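Local coordinates for protein subtilisin-like serine protease (Fervidobacterium pennivorans, PDB 1R6V) that degrades keratin into peptides as a calcium-binding, subtilisin-like serine protease, allowing its bacterium to grow on native feathers, at residues A[18-23]-A[482-487]; A[42-47]-A[63-68]; A[251-256]-A[282-287]; A[388-393]-A[429-434]. The protein carries 1 engineered substitution. All coordinates share one frame; numbering follows the deposited sequence.

Contact 1: A[18-23]-A[482-487]; sequences HILFGE and TGPDGI
Leu20 of the propeptide meets Pro484 of the Ig-like domain through a single methyl, and the whole contact is apolar. CD1 of Leu20 comes to 3.7 Å from Pro484 N and 3.8 Å from Pro484 CD. It lies over the face of the Gly483-Pro484 peptide, about 3.5 Å above its plane and nearest the nitrogen, from which it is somewhat displaced, so that it presses on flat backbone as much as on the proline ring. The same methyl is 3.9 Å from Gly483 C and only grazes Thr482 O. Leu20 holds CG opposite the backbone N (chi1 -157°) and CD1 opposite CA (chi2 176°); this extended arm reaches the turn, and the two side chains cross at about a right angle.

Hydrogen bonding shapes each partner separately. In 482-487, Gly486 N bonds Gly483 O at 2.9 Å, closing a type I turn, and Gly483 N bonds Ile487 O at 3.0 Å. With the positive phi of Gly486, this is the pattern of a type I turn followed by a G1 bulge. Thr482 is anchored within its own domain, OG1 bonding Val463 O and Val466 N, while its carbonyl accepts from Tyr275 OH. Leu20 is placed by backbone bonds to Val92, on the edge strand 89-93 of the propeptide sheet, and Arg90 of that strand also touches Pro484.

With one methyl against a preformed turn, neither direction nor charge is specified, and the 95 Å² buried makes this a light apolar touch between the two domains.

Contact 2: A[42-47]-A[63-68]; sequences SEVDKI and KVVSIK
Val44 and Ile47, one helical turn apart, lie against Val65 and Ile67 of the strand, and the four interlock as an all-aliphatic layer. CG1 of Val44 does most of the work. With a chi1 of 179° swinging it clear of the backbone N, it lies 4.0 Å from Val65 CB, near both of that valine's methyls, and 4.1 Å from Ile67 CD1. The end of Ile67 is shared: its CD1 also meets Ile47 CG2 at 3.9 Å, the two isoleucines crossing at about a right angle. Helix and strand run nearly parallel, 17° apart, with axes 10.2 Å from each other.

This is the helix-on-sheet packing of a ferredoxin-like propeptide domain, beta-alpha-beta-beta-alpha-beta with strand order 2-3-1-4. Tyr38 and Val36 of strand 33-38 and Ile89 of strand 89-93 extend the layer beneath the helix.

Away from the strand the helix carries charges: Lys46 is exposed, whereas Glu43, its salt-bridge partner, is buried against Ile89 and Leu86. The lysine is extended beyond CB, its NZ 2.8 Å from Glu43 OE2 on the carboxylate's syn lone pair. Elsewhere on the helix Asp45 pairs with Arg41. On the strand, Val64 turns to the sheet's other face and Lys68 is exposed.

Contact 3: A[251-256]-A[282-287]; sequences AGIIWA and DYAMEH
Two helices of the catalytic domain, 246-258 and 275-286, pack side by side here in a buried, wholly apolar contact centred on Ile254 and Tyr283. Ile254 lies over one face of the tyrosine ring as a CH-pi contact: its CG1 is 4.2 Å from the ring centroid and 24° off the normal, displaced toward the CD2-CE2 edge. CG1 is 4.0 Å from Tyr283 CD2, with CG2 near CE2 and CD1 near CD2, so the whole branched end rests on this side of the ring. A chi1 of 178° turns the Tyr283 ring away from its own main-chain nitrogen and across to the other helix, where its OH bonds Asp258 OD1.

Beside this, Ile253 CG2 meets Ala284 CB at 4.1 Å, the small alanine letting the helices approach to 6.9 Å between the CA atoms of Ile254 and Ala284. Both helices belong to the alpha/beta core of the subtilisin fold: 275-286 is the helix of the beta-alpha-beta crossover from strand 263-269 to strand 290-294, and Met264 on the first of these strands touches both Ile253 and Ala284.

An alanine in place of Ile254 would strip the aliphatic branches from the tyrosine face and would probably leave that ring freer to shift. Gln61, from the propeptide, touches both Ile254 and Tyr283, and Ile62 adds to the cover of the tyrosine.

Contact 4: A[388-393]-A[429-434]; sequences TGVVAV and GLVKLD
No ring or other flat side chain takes part where Val390 and Val393 meet Val431 and Leu433; branched aliphatic groups alone make the contact. Leu433 is the central piece. Both methyls of Val390 face its branch point from one side, CG2 lying 3.8 Å and CG1 4.0 Å from Leu433 CG, and the two side chains run past each other in opposite directions. Farther along, Leu433 CD2 reaches Val393, one helical turn on, at 3.9 Å from its CG1, and here the side chains cross at about a right angle. The chi1 of Leu433, -151°, brings its CG beside the carbonyl carbon and carries the isobutyl end toward Val390 and Val393. Val431 completes the set more loosely, its CG2 4.2 Å from Val390 CG1.

The valines belong to the helix 380-397, whose first turn bears Ser381, the probable nucleophile of the charge relay system. Opposite them the chain is extended up to Lys432, at the N-cap position, and Leu433 begins the next helix. Leu410 of helix 403-413 touches both Val390 and Val431.

Replacing Val390 by an alanine would remove both methyls that hold Leu433 CG and would probably open a gap beside Val431 and leave Leu433 supported on this helix mainly by Val393.

All four touching residues are buried and none offers a polar partner across the contact, so the join between helix 380-397 and the start of helix 433-438 rests here on shape and the exclusion of water.

From the N terminus, the chain first passes 18-23, whose partner 482-487 comes only after 458 intervening residues; contact 1 therefore closes a loop around the other three. Within it contacts 2, 3 and 4 follow in series, none crossing another. Contact 2 closes a short loop inside the propeptide, setting helix 41-51 on its sheet. Contacts 3 and 4 both belong to the catalytic domain, their centres about 22 Å apart: the first joins two neighbouring helices, the second ties helix 380-397 to the start of helix 433-438. Contact 2 and contact 4 lie on opposite sides of the chain's centre, while contact 1 joins propeptide to Ig-like domain.

Contact 1: A[18-23]-A[482-487]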
loop_
_atom_site.group_PDB
_atom_site.type_symbol
_atom_site.label_atom_id
_atom_site.label_comp_id
_atom_site.label_asym_id
_atom_site.label_seq_id
_atom_site.Cartn_x
_atom_site.Cartn_y
_atom_site.Cartn_z
ATOM N N HIS A 18 -6.489 7.060 19.199
ATOM C CA HIS A 18 -7.622 7.257 18.293
ATOM C C HIS A 18 -7.698 6.202 17.188
ATOM O O HIS A 18 -6.711 5.540 16.868
ATOM C CB HIS A 18 -7.509 8.650 17.664
ATOM C CG HIS A 18 -8.775 9.157 17.044
ATOM N ND1 HIS A 18 -8.782 10.002 15.951
ATOM C CD2 HIS A 18 -10.074 8.984 17.390
ATOM C CE1 HIS A 18 -10.028 10.325 15.652
ATOM N NE2 HIS A 18 -10.830 9.720 16.508
ATOM N N ILE A 19 -8.891 6.058 16.614
ATOM C CA ILE A 19 -9.100 5.106 15.545
ATOM C C ILE A 19 -8.241 5.547 14.352
ATOM O O ILE A 19 -8.048 6.742 14.118
ATOM C CB ILE A 19 -10.604 5.051 15.183
ATOM C CG1 ILE A 19 -10.849 4.080 14.024
ATOM C CG2 ILE A 19 -11.092 6.428 14.847
ATOM C CD1 ILE A 19 -10.677 4.697 12.668
ATOM N N LEU A 20 -7.720 4.577 13.605
ATOM C CA LEU A 20 -6.862 4.863 12.465
ATOM C C LEU A 20 -7.678 5.169 11.211
ATOM O O LEU A 20 -8.325 4.281 10.650
ATOM C CB LEU A 20 -5.948 3.662 12.212
ATOM C CG LEU A 20 -4.630 3.887 11.459
ATOM C CD1 LEU A 20 -3.853 2.562 11.412
ATOM C CD2 LEU A 20 -4.895 4.392 10.065
ATOM N N PHE A 21 -7.666 6.428 10.787
ATOM C CA PHE A 21 -8.383 6.833 9.583
ATOM C C PHE A 21 -7.409 7.022 8.434
ATOM O O PHE A 21 -6.336 7.595 8.620
ATOM C CB PHE A 21 -9.116 8.161 9.793
ATOM C CG PHE A 21 -10.389 8.047 10.566
ATOM C CD1 PHE A 21 -10.492 8.596 11.839
ATOM C CD2 PHE A 21 -11.501 7.444 9.998
ATOM C CE1 PHE A 21 -11.708 8.554 12.545
ATOM C CE2 PHE A 21 -12.715 7.392 10.685
ATOM C CZ PHE A 21 -12.817 7.954 11.966
ATOM N N GLY A 22 -7.775 6.539 7.251
ATOM C CA GLY A 22 -6.907 6.705 6.100
ATOM C C GLY A 22 -6.863 8.166 5.689
ATOM O O GLY A 22 -7.886 8.857 5.695
ATOM N N GLU A 23 -5.683 8.650 5.316
ATOM C CA GLU A 23 -5.533 10.045 4.925
ATOM C C GLU A 23 -6.397 10.396 3.728
ATOM O O GLU A 23 -6.454 9.651 2.751
ATOM C CB GLU A 23 -4.067 10.358 4.602
ATOM C CG GLU A 23 -3.851 11.803 4.149
ATOM C CD GLU A 23 -2.390 12.157 3.917
ATOM O OE1 GLU A 23 -2.121 13.313 3.527
ATOM O OE2 GLU A 23 -1.526 11.288 4.118
ATOM N N THR A 482 3.013 2.157 10.751
ATOM C CA THR A 482 2.513 1.259 11.784
ATOM C C THR A 482 0.993 1.209 11.761
ATOM O O THR A 482 0.334 2.207 11.475
ATOM C CB THR A 482 2.981 1.664 13.207
ATOM O OG1 THR A 482 2.505 2.979 13.516
ATOM C CG2 THR A 482 4.519 1.632 13.305
ATOM N N GLY A 483 0.450 0.031 12.054
ATOM C CA GLY A 483 -0.993 -0.137 12.088
ATOM C C GLY A 483 -1.521 0.164 13.481
ATOM O O GLY A 483 -0.779 0.666 14.336
ATOM N N PRO A 484 -2.797 -0.147 13.754
ATOM C CA PRO A 484 -3.383 0.115 15.072
ATOM C C PRO A 484 -2.643 -0.489 16.260
ATOM O O PRO A 484 -2.763 0.004 17.386
ATOM C CB PRO A 484 -4.799 -0.441 14.937
ATOM C CG PRO A 484 -4.637 -1.553 13.946
ATOM C CD PRO A 484 -3.730 -0.918 12.909
ATOM N N ASP A 485 -1.899 -1.566 16.031
ATOM C CA ASP A 485 -1.168 -2.184 17.130
ATOM C C ASP A 485 0.285 -1.736 17.185
ATOM O O ASP A 485 1.093 -2.332 17.891
ATOM C CB ASP A 485 -1.238 -3.709 17.049
ATOM C CG ASP A 485 -2.668 -4.232 17.106
ATOM O OD1 ASP A 485 -3.496 -3.668 17.864
ATOM O OD2 ASP A 485 -2.964 -5.219 16.399
ATOM N N GLY A 486 0.606 -0.687 16.430
ATOM C CA GLY A 486 1.955 -0.147 16.429
ATOM C C GLY A 486 2.974 -0.935 15.630
ATOM O O GLY A 486 4.173 -0.655 15.675
ATOM N N ILE A 487 2.506 -1.907 14.869
ATOM C CA ILE A 487 3.438 -2.719 14.104
ATOM C C ILE A 487 3.547 -2.349 12.634
ATOM O O ILE A 487 2.541 -2.153 11.958
ATOM C CB ILE A 487 3.059 -4.212 14.224
ATOM C CG1 ILE A 487 3.075 -4.620 15.700
ATOM C CG2 ILE A 487 4.029 -5.072 13.404
ATOM C CD1 ILE A 487 2.382 -5.930 15.999
#

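Contact 2: A[42-47]-A[63-68]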
loop_
_atom_site.group_PDB
_atom_site.type_symbol
_atom_site.label_atom_id
_atom_site.label_comp_id
_atom_site.label_asym_id
_atom_site.label_seq_id
_atom_site.Cartn_x
_atom_site.Cartn_y
_atom_site.Cartn_z
ATOM N N SER A 42 -18.372 -7.846 14.650
ATOM C CA SER A 42 -19.599 -7.261 15.183
ATOM C C SER A 42 -19.507 -5.736 15.338
ATOM O O SER A 42 -20.508 -5.020 15.192
ATOM C CB SER A 42 -19.968 -7.908 16.527
ATOM O OG SER A 42 -19.072 -7.528 17.554
ATOM N N GLU A 43 -18.307 -5.233 15.606
ATOM C CA GLU A 43 -18.127 -3.798 15.773
ATOM C C GLU A 43 -18.374 -3.049 14.479
ATOM O O GLU A 43 -18.717 -1.867 14.493
ATOM C CB GLU A 43 -16.717 -3.471 16.278
ATOM C CG GLU A 43 -16.513 -3.701 17.765
ATOM C CD GLU A 43 -17.318 -2.732 18.628
ATOM O OE1 GLU A 43 -16.984 -1.524 18.686
ATOM O OE2 GLU A 43 -18.299 -3.181 19.253
ATOM N N VAL A 44 -18.170 -3.725 13.355
ATOM C CA VAL A 44 -18.386 -3.088 12.063
ATOM C C VAL A 44 -19.853 -2.682 11.960
ATOM O O VAL A 44 -20.185 -1.674 11.339
ATOM C CB VAL A 44 -18.021 -4.045 10.897
ATOM C CG1 VAL A 44 -18.281 -3.373 9.557
ATOM C CG2 VAL A 44 -16.540 -4.437 10.997
ATOM N N ASP A 45 -20.732 -3.451 12.591
ATOM C CA ASP A 45 -22.147 -3.130 12.525
ATOM C C ASP A 45 -22.459 -1.780 13.173
ATOM O O ASP A 45 -23.443 -1.142 12.812
ATOM C CB ASP A 45 -22.977 -4.249 13.158
ATOM C CG ASP A 45 -22.852 -5.569 12.397
ATOM O OD1 ASP A 45 -22.647 -5.532 11.161
ATOM O OD2 ASP A 45 -22.972 -6.637 13.036
ATOM N N LYS A 46 -21.620 -1.344 14.115
ATOM C CA LYS A 46 -21.813 -0.048 14.759
ATOM C C LYS A 46 -21.512 1.061 13.747
ATOM O O LYS A 46 -22.128 2.122 13.780
ATOM C CB LYS A 46 -20.903 0.096 15.979
ATOM C CG LYS A 46 -21.272 -0.825 17.129
ATOM C CD LYS A 46 -20.326 -0.626 18.300
ATOM C CE LYS A 46 -20.738 -1.464 19.511
ATOM N NZ LYS A 46 -19.776 -1.273 20.631
ATOM N N ILE A 47 -20.558 0.808 12.846
ATOM C CA ILE A 47 -20.222 1.774 11.806
ATOM C C ILE A 47 -21.327 1.786 10.747
ATOM O O ILE A 47 -21.710 2.848 10.258
ATOM C CB ILE A 47 -18.877 1.421 11.114
ATOM C CG1 ILE A 47 -17.727 1.580 12.106
ATOM C CG2 ILE A 47 -18.649 2.328 9.907
ATOM C CD1 ILE A 47 -16.353 1.121 11.570
ATOM N N LYS A 63 -9.965 -9.727 7.145
ATOM C CA LYS A 63 -10.835 -8.956 8.036
ATOM C C LYS A 63 -11.168 -7.547 7.545
ATOM O O LYS A 63 -10.908 -6.551 8.231
ATOM C CB LYS A 63 -10.210 -8.887 9.433
ATOM C CG LYS A 63 -10.200 -10.219 10.185
ATOM C CD LYS A 63 -9.417 -10.064 11.484
ATOM C CE LYS A 63 -9.641 -11.220 12.446
ATOM N NZ LYS A 63 -11.073 -11.302 12.872
ATOM N N VAL A 64 -11.777 -7.486 6.365
ATOM C CA VAL A 64 -12.173 -6.228 5.754
ATOM C C VAL A 64 -13.607 -6.299 5.298
ATOM O O VAL A 64 -14.070 -7.337 4.835
ATOM C CB VAL A 64 -11.304 -5.888 4.512
ATOM C CG1 VAL A 64 -11.951 -4.755 3.707
ATOM C CG2 VAL A 64 -9.914 -5.463 4.954
ATOM N N VAL A 65 -14.320 -5.196 5.483
ATOM C CA VAL A 65 -15.694 -5.074 5.023
ATOM C C VAL A 65 -15.713 -3.740 4.284
ATOM O O VAL A 65 -15.196 -2.750 4.805
ATOM C CB VAL A 65 -16.713 -4.949 6.180
ATOM C CG1 VAL A 65 -18.096 -4.640 5.605
ATOM C CG2 VAL A 65 -16.767 -6.228 7.000
ATOM N N SER A 66 -16.279 -3.702 3.082
ATOM C CA SER A 66 -16.374 -2.449 2.339
ATOM C C SER A 66 -17.823 -1.994 2.522
ATOM O O SER A 66 -18.748 -2.795 2.392
ATOM C CB SER A 66 -16.057 -2.667 0.854
ATOM O OG SER A 66 -17.016 -3.518 0.260
ATOM N N ILE A 67 -18.005 -0.714 2.837
ATOM C CA ILE A 67 -19.333 -0.149 3.090
ATOM C C ILE A 67 -19.674 0.994 2.153
ATOM O O ILE A 67 -18.950 1.982 2.080
ATOM C CB ILE A 67 -19.421 0.394 4.535
ATOM C CG1 ILE A 67 -19.074 -0.716 5.527
ATOM C CG2 ILE A 67 -20.821 0.994 4.796
ATOM C CD1 ILE A 67 -19.004 -0.248 6.976
ATOM N N LYS A 68 -20.783 0.864 1.433
ATOM C CA LYS A 68 -21.230 1.922 0.535
ATOM C C LYS A 68 -21.965 2.931 1.435
ATOM O O LYS A 68 -22.761 2.539 2.286
ATOM C CB LYS A 68 -22.181 1.343 -0.507
ATOM C CG LYS A 68 -22.223 2.133 -1.778
ATOM C CD LYS A 68 -23.267 1.587 -2.720
ATOM C CE LYS A 68 -23.059 2.174 -4.094
ATOM N NZ LYS A 68 -22.793 3.637 -4.011
#

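Contact 3: A[251-256]-A[282-287]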
loop_
_atom_site.group_PDB
_atom_site.type_symbol
_atom_site.label_atom_id
_atom_site.label_comp_id
_atom_site.label_asym_id
_atom_site.label_seq_id
_atom_site.Cartn_x
_atom_site.Cartn_y
_atom_site.Cartn_z
ATOM N N ALA A 251 -10.060 -8.462 -2.988
ATOM C CA ALA A 251 -10.862 -9.676 -3.175
ATOM C C ALA A 251 -10.260 -10.540 -4.279
ATOM O O ALA A 251 -10.204 -11.756 -4.150
ATOM C CB ALA A 251 -12.297 -9.317 -3.547
ATOM N N GLY A 252 -9.836 -9.910 -5.376
ATOM C CA GLY A 252 -9.236 -10.661 -6.474
ATOM C C GLY A 252 -7.903 -11.300 -6.102
ATOM O O GLY A 252 -7.599 -12.420 -6.529
ATOM N N ILE A 253 -7.102 -10.591 -5.310
ATOM C CA ILE A 253 -5.798 -11.108 -4.878
ATOM C C ILE A 253 -6.009 -12.270 -3.923
ATOM O O ILE A 253 -5.324 -13.292 -4.002
ATOM C CB ILE A 253 -4.965 -10.009 -4.186
ATOM C CG1 ILE A 253 -4.415 -9.054 -5.255
ATOM C CG2 ILE A 253 -3.810 -10.617 -3.361
ATOM C CD1 ILE A 253 -3.787 -7.785 -4.668
ATOM N N ILE A 254 -6.980 -12.116 -3.035
ATOM C CA ILE A 254 -7.284 -13.198 -2.093
ATOM C C ILE A 254 -7.803 -14.428 -2.862
ATOM O O ILE A 254 -7.415 -15.570 -2.590
ATOM C CB ILE A 254 -8.343 -12.754 -1.049
ATOM C CG1 ILE A 254 -7.686 -12.009 0.127
ATOM C CG2 ILE A 254 -9.007 -14.004 -0.439
ATOM C CD1 ILE A 254 -6.779 -10.842 -0.219
ATOM N N TRP A 255 -8.694 -14.196 -3.821
ATOM C CA TRP A 255 -9.243 -15.279 -4.625
ATOM C C TRP A 255 -8.110 -16.016 -5.350
ATOM O O TRP A 255 -8.035 -17.246 -5.335
ATOM C CB TRP A 255 -10.209 -14.710 -5.667
ATOM C CG TRP A 255 -11.062 -15.721 -6.360
ATOM C CD1 TRP A 255 -12.328 -16.121 -6.004
ATOM C CD2 TRP A 255 -10.736 -16.442 -7.558
ATOM N NE1 TRP A 255 -12.806 -17.042 -6.915
ATOM C CE2 TRP A 255 -11.849 -17.256 -7.875
ATOM C CE3 TRP A 255 -9.607 -16.481 -8.395
ATOM C CZ2 TRP A 255 -11.864 -18.101 -8.999
ATOM C CZ3 TRP A 255 -9.624 -17.325 -9.516
ATOM C CH2 TRP A 255 -10.744 -18.119 -9.802
ATOM N N ALA A 256 -7.219 -15.257 -5.983
ATOM C CA ALA A 256 -6.112 -15.865 -6.724
ATOM C C ALA A 256 -5.209 -16.698 -5.820
ATOM O O ALA A 256 -4.750 -17.784 -6.200
ATOM C CB ALA A 256 -5.287 -14.779 -7.416
ATOM N N ASP A 282 0.354 -8.815 1.703
ATOM C CA ASP A 282 1.017 -9.598 2.743
ATOM C C ASP A 282 0.366 -10.979 2.879
ATOM O O ASP A 282 1.035 -11.962 3.191
ATOM C CB ASP A 282 0.995 -8.832 4.075
ATOM C CG ASP A 282 1.891 -7.588 4.056
ATOM O OD1 ASP A 282 2.637 -7.408 3.057
ATOM O OD2 ASP A 282 1.848 -6.801 5.033
ATOM N N TYR A 283 -0.948 -11.046 2.648
ATOM C CA TYR A 283 -1.683 -12.313 2.689
ATOM C C TYR A 283 -1.134 -13.231 1.597
ATOM O O TYR A 283 -0.843 -14.407 1.813
ATOM C CB TYR A 283 -3.161 -12.069 2.396
ATOM C CG TYR A 283 -4.041 -13.304 2.353
ATOM C CD1 TYR A 283 -4.623 -13.805 3.517
ATOM C CD2 TYR A 283 -4.354 -13.926 1.138
ATOM C CE1 TYR A 283 -5.508 -14.885 3.469
ATOM C CE2 TYR A 283 -5.232 -15.002 1.078
ATOM C CZ TYR A 283 -5.806 -15.475 2.249
ATOM O OH TYR A 283 -6.679 -16.535 2.212
ATOM N N ALA A 284 -1.011 -12.685 0.394
ATOM C CA ALA A 284 -0.505 -13.488 -0.691
ATOM C C ALA A 284 0.928 -13.971 -0.395
ATOM O O ALA A 284 1.241 -15.150 -0.577
ATOM C CB ALA A 284 -0.547 -12.667 -2.005
ATOM N N MET A 285 1.798 -13.075 0.058
ATOM C CA MET A 285 3.188 -13.470 0.324
ATOM C C MET A 285 3.292 -14.485 1.474
ATOM O O MET A 285 4.155 -15.379 1.450
ATOM C CB MET A 285 4.061 -12.227 0.585
ATOM C CG MET A 285 4.240 -11.367 -0.681
ATOM S SD MET A 285 5.467 -10.011 -0.600
ATOM C CE MET A 285 4.536 -8.709 0.342
ATOM N N GLU A 286 2.404 -14.360 2.453
ATOM C CA GLU A 286 2.399 -15.290 3.586
ATOM C C GLU A 286 1.995 -16.680 3.108
ATOM O O GLU A 286 2.341 -17.686 3.727
ATOM C CB GLU A 286 1.456 -14.790 4.689
ATOM C CG GLU A 286 2.132 -13.809 5.642
ATOM C CD GLU A 286 1.169 -13.088 6.573
ATOM O OE1 GLU A 286 0.107 -13.662 6.905
ATOM O OE2 GLU A 286 1.489 -11.946 6.984
ATOM N N HIS A 287 1.262 -16.733 2.001
ATOM C CA HIS A 287 0.852 -17.995 1.410
ATOM C C HIS A 287 1.898 -18.442 0.383
ATOM O O HIS A 287 1.683 -19.392 -0.368
ATOM C CB HIS A 287 -0.530 -17.864 0.753
ATOM C CG HIS A 287 -1.661 -17.856 1.734
ATOM N ND1 HIS A 287 -2.343 -19.001 2.089
ATOM C CD2 HIS A 287 -2.184 -16.859 2.483
ATOM C CE1 HIS A 287 -3.236 -18.709 3.017
ATOM N NE2 HIS A 287 -3.159 -17.417 3.274
#

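Contact 4: A[388-393]-A[429-434]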
loop_
_atom_site.group_PDB
_atom_site.type_symbol
_atom_site.label_atom_id
_atom_site.label_comp_id
_atom_site.label_asym_id
_atom_site.label_seq_id
_atom_site.Cartn_x
_atom_site.Cartn_y
_atom_site.Cartn_z
ATOM N N THR A 388 7.845 -12.019 -14.381
ATOM C CA THR A 388 6.844 -12.956 -13.874
ATOM C C THR A 388 7.052 -14.323 -14.530
ATOM O O THR A 388 6.928 -15.374 -13.882
ATOM C CB THR A 388 5.411 -12.419 -14.137
ATOM O OG1 THR A 388 5.219 -11.236 -13.350
ATOM C CG2 THR A 388 4.350 -13.427 -13.732
ATOM N N GLY A 389 7.392 -14.312 -15.818
ATOM C CA GLY A 389 7.649 -15.555 -16.529
ATOM C C GLY A 389 8.883 -16.270 -15.986
ATOM O O GLY A 389 8.905 -17.494 -15.838
ATOM N N VAL A 390 9.928 -15.508 -15.692
ATOM C CA VAL A 390 11.137 -16.099 -15.145
ATOM C C VAL A 390 10.807 -16.728 -13.789
ATOM O O VAL A 390 11.238 -17.835 -13.494
ATOM C CB VAL A 390 12.254 -15.042 -14.984
ATOM C CG1 VAL A 390 13.416 -15.614 -14.155
ATOM C CG2 VAL A 390 12.776 -14.638 -16.370
ATOM N N VAL A 391 10.049 -16.012 -12.957
ATOM C CA VAL A 391 9.667 -16.561 -11.653
ATOM C C VAL A 391 8.897 -17.879 -11.811
ATOM O O VAL A 391 9.110 -18.840 -11.058
ATOM C CB VAL A 391 8.787 -15.546 -10.846
ATOM C CG1 VAL A 391 8.256 -16.194 -9.541
ATOM C CG2 VAL A 391 9.624 -14.318 -10.485
ATOM N N ALA A 392 7.971 -17.928 -12.766
ATOM C CA ALA A 392 7.201 -19.149 -12.968
ATOM C C ALA A 392 8.101 -20.337 -13.308
ATOM O O ALA A 392 7.871 -21.446 -12.821
ATOM C CB ALA A 392 6.149 -18.941 -14.068
ATOM N N VAL A 393 9.106 -20.111 -14.150
ATOM C CA VAL A 393 10.045 -21.183 -14.518
ATOM C C VAL A 393 10.842 -21.600 -13.269
ATOM O O VAL A 393 11.013 -22.793 -12.987
ATOM C CB VAL A 393 10.996 -20.717 -15.684
ATOM C CG1 VAL A 393 12.030 -21.814 -16.018
ATOM C CG2 VAL A 393 10.153 -20.444 -16.943
ATOM N N GLY A 429 20.443 -5.083 -12.274
ATOM C CA GLY A 429 20.699 -5.347 -13.681
ATOM C C GLY A 429 19.616 -6.090 -14.432
ATOM O O GLY A 429 18.478 -6.177 -13.976
ATOM N N LEU A 430 19.985 -6.616 -15.593
ATOM C CA LEU A 430 19.092 -7.369 -16.461
ATOM C C LEU A 430 18.799 -8.753 -15.891
ATOM O O LEU A 430 19.718 -9.513 -15.585
ATOM C CB LEU A 430 19.736 -7.529 -17.836
ATOM C CG LEU A 430 19.100 -8.525 -18.804
ATOM C CD1 LEU A 430 17.693 -8.029 -19.211
ATOM C CD2 LEU A 430 19.995 -8.670 -20.049
ATOM N N VAL A 431 17.518 -9.098 -15.768
ATOM C CA VAL A 431 17.166 -10.419 -15.254
ATOM C C VAL A 431 17.689 -11.484 -16.235
ATOM O O VAL A 431 17.587 -11.334 -17.453
ATOM C CB VAL A 431 15.614 -10.549 -15.074
ATOM C CG1 VAL A 431 14.917 -10.531 -16.431
ATOM C CG2 VAL A 431 15.275 -11.831 -14.300
ATOM N N LYS A 432 18.257 -12.560 -15.695
ATOM C CA LYS A 432 18.799 -13.639 -16.506
ATOM C C LYS A 432 18.231 -14.982 -16.066
ATOM O O LYS A 432 18.593 -15.513 -15.009
ATOM C CB LYS A 432 20.327 -13.649 -16.401
ATOM C CG LYS A 432 20.993 -12.549 -17.221
ATOM C CD LYS A 432 20.858 -12.893 -18.689
ATOM C CE LYS A 432 21.723 -12.009 -19.547
ATOM N NZ LYS A 432 21.533 -12.376 -20.973
ATOM N N LEU A 433 17.341 -15.521 -16.888
ATOM C CA LEU A 433 16.698 -16.799 -16.589
ATOM C C LEU A 433 17.713 -17.934 -16.574
ATOM O O LEU A 433 17.666 -18.808 -15.706
ATOM C CB LEU A 433 15.622 -17.123 -17.637
ATOM C CG LEU A 433 14.395 -17.978 -17.274
ATOM C CD1 LEU A 433 13.902 -18.668 -18.532
ATOM C CD2 LEU A 433 14.694 -18.982 -16.190
ATOM N N ASP A 434 18.639 -17.932 -17.526
ATOM C CA ASP A 434 19.595 -19.021 -17.554
ATOM C C ASP A 434 20.473 -19.064 -16.306
ATOM O O ASP A 434 20.639 -20.135 -15.711
ATOM C CB ASP A 434 20.430 -19.022 -18.858
ATOM C CG ASP A 434 21.149 -17.702 -19.141
ATOM O OD1 ASP A 434 21.001 -16.727 -18.378
ATOM O OD2 ASP A 434 21.877 -17.644 -20.166
#